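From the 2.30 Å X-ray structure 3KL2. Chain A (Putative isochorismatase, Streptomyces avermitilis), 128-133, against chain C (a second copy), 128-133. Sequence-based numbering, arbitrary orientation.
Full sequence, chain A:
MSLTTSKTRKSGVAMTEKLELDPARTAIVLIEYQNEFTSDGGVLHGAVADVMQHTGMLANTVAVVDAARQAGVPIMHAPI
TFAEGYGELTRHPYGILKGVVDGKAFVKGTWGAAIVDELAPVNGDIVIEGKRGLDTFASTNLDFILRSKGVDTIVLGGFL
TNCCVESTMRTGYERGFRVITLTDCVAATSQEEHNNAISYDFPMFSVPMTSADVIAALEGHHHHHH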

# COMPACT_ATOMS: atom_id res chain seq x y z
N ILE A 128 16.33 3.73 7.08
CA ILE A 128 14.93 3.30 6.91
C ILE A 128 14.53 2.37 8.03
O ILE A 128 15.29 1.47 8.37
N GLU A 129 13.35 2.55 8.59
CA GLU A 129 12.90 1.77 9.72
C GLU A 129 11.67 0.93 9.43
O GLU A 129 10.84 1.30 8.61
N GLY A 130 11.53 -0.14 10.17
CA GLY A 130 10.38 -0.97 10.07
C GLY A 130 10.65 -2.35 9.45
O GLY A 130 9.86 -3.26 9.71
N LYS A 131 11.72 -2.50 8.65
CA LYS A 131 11.85 -3.69 7.80
C LYS A 131 11.74 -4.99 8.58
O LYS A 131 12.53 -5.24 9.46
N ARG A 132 10.76 -5.79 8.20
CA ARG A 132 10.54 -7.11 8.78
C ARG A 132 10.34 -8.22 7.75
O ARG A 132 10.38 -9.38 8.09
N GLY A 133 10.10 -7.85 6.49
CA GLY A 133 9.90 -8.80 5.43
C GLY A 133 10.98 -8.56 4.44
O GLY A 133 12.04 -8.05 4.78
N ILE C 128 5.98 -0.33 17.29
CA ILE C 128 5.84 -0.18 15.86
C ILE C 128 6.90 0.78 15.34
O ILE C 128 7.10 1.82 15.91
N GLU C 129 7.58 0.44 14.26
CA GLU C 129 8.66 1.24 13.84
C GLU C 129 8.33 1.92 12.57
O GLU C 129 7.55 1.40 11.78
N GLY C 130 8.83 3.14 12.44
CA GLY C 130 8.81 3.86 11.19
C GLY C 130 7.97 5.10 11.05
O GLY C 130 8.16 5.89 10.13
N LYS C 131 7.02 5.30 11.92
CA LYS C 131 6.05 6.38 11.70
C LYS C 131 6.65 7.74 11.36
O LYS C 131 7.53 8.23 12.05
N ARG C 132 6.22 8.33 10.25
CA ARG C 132 6.63 9.70 9.92
C ARG C 132 5.49 10.61 9.47
O ARG C 132 5.69 11.81 9.19
N GLY C 133 4.31 10.03 9.35
CA GLY C 133 3.17 10.75 8.92
C GLY C 133 2.07 10.37 9.88
O GLY C 133 2.32 9.89 10.99

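Two reciprocal salt bridges dominate the contact between these loops, each pairing the glutamate of one copy with the arginine of the other. In the tighter pair, Arg C132 meets the carboxylate of Glu A129 with both terminal nitrogens: NH2 of Arg C132 donates to OE1 of Glu A129 at 2.9 Å, and NH1 of Arg C132 donates to OE2 of Glu A129 at 3.1 Å. The acid lies at the edge of the guanidinium, near its plane, which is the arrangement that lets two N-H groups address two oxygens at once. The reciprocal pair is looser: NH1 of Arg A132 reaches OE2 of Glu C129 at 3.2 Å, whereas the bond from NH2 of Arg A132 to OE1 of Glu C129, at 3.4 Å, is weak.

All four of these side chains set out toward the opposing stretch. Both glutamates adopt chi1 m and chi2 t, an extended form that carries the carboxylate across the interface; both arginines are m, m, t through chi3. Each arginine is also tied to its own backbone, with NH1 of Arg A132 donating to O of Lys A131 at 3.3 Å and NH1 of Arg C132 to O of Lys C131 at 3.1 Å.

Water 1 donates to OE2 of Glu A129 (2.7 Å) and accepts from N of Gly C130 (3.0 Å), linking the acid to the facing backbone.

Apolar packing is sparse. The glutamate CB atoms of Glu A129 and Glu C129 approach to 4.4 Å, and the backbones lie close at the glycines, with CA of Gly A130 4.7 Å from CA of Glu C129. Positive phi values at Gly A130 and Gly C130 would jam a CB against the preceding carbonyl. Ile A128, Ile C128, Lys A131 and Lys C131 point away and make no contact across the stretches.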

# COMPACT_ATOMS: atom_id res chain seq x y z
CB ILE A 128 14.80 2.55 5.53
CG1 ILE A 128 15.08 3.54 4.39
CG2 ILE A 128 13.47 1.87 5.36
CD1 ILE A 128 14.43 5.00 4.50
CB GLU A 129 12.48 2.69 10.86
CG GLU A 129 13.56 3.68 11.37
CD GLU A 129 12.96 4.80 12.26
OE1 GLU A 129 13.73 5.70 12.65
OE2 GLU A 129 11.73 4.81 12.57
CB LYS A 131 13.15 -3.75 6.98
CG LYS A 131 13.09 -4.82 5.81
CD LYS A 131 14.21 -4.54 4.79
CE LYS A 131 14.09 -5.29 3.42
NZ LYS A 131 13.82 -6.76 3.55
CB ARG A 132 9.33 -7.07 9.66
CG ARG A 132 9.53 -6.30 10.93
CD ARG A 132 10.46 -6.98 11.83
NE ARG A 132 10.46 -6.38 13.15
CZ ARG A 132 11.04 -5.23 13.47
NH1 ARG A 132 11.71 -4.50 12.56
NH2 ARG A 132 10.97 -4.82 14.73
CB ILE C 128 4.41 0.31 15.56
CG1 ILE C 128 3.41 -0.75 16.07
CG2 ILE C 128 4.16 0.54 14.11
CD1 ILE C 128 3.75 -2.21 15.50
CB GLU C 129 9.91 0.40 13.66
CG GLU C 129 10.31 -0.36 14.92
CD GLU C 129 11.50 -1.28 14.69
OE1 GLU C 129 12.05 -1.78 15.72
OE2 GLU C 129 11.92 -1.45 13.51
CB LYS C 131 5.10 6.47 12.88
CG LYS C 131 3.78 7.13 12.59
CD LYS C 131 2.83 7.02 13.78
CE LYS C 131 1.40 7.40 13.31
NZ LYS C 131 1.35 8.85 12.93
CB ARG C 132 7.69 9.69 8.84
CG ARG C 132 8.95 8.97 9.24
CD ARG C 132 9.77 9.85 10.14
NE ARG C 132 11.13 9.36 10.38
CZ ARG C 132 11.43 8.31 11.12
NH1 ARG C 132 10.50 7.56 11.66
NH2 ARG C 132 12.70 7.99 11.28
O HOH W 1 10.41 4.05 14.84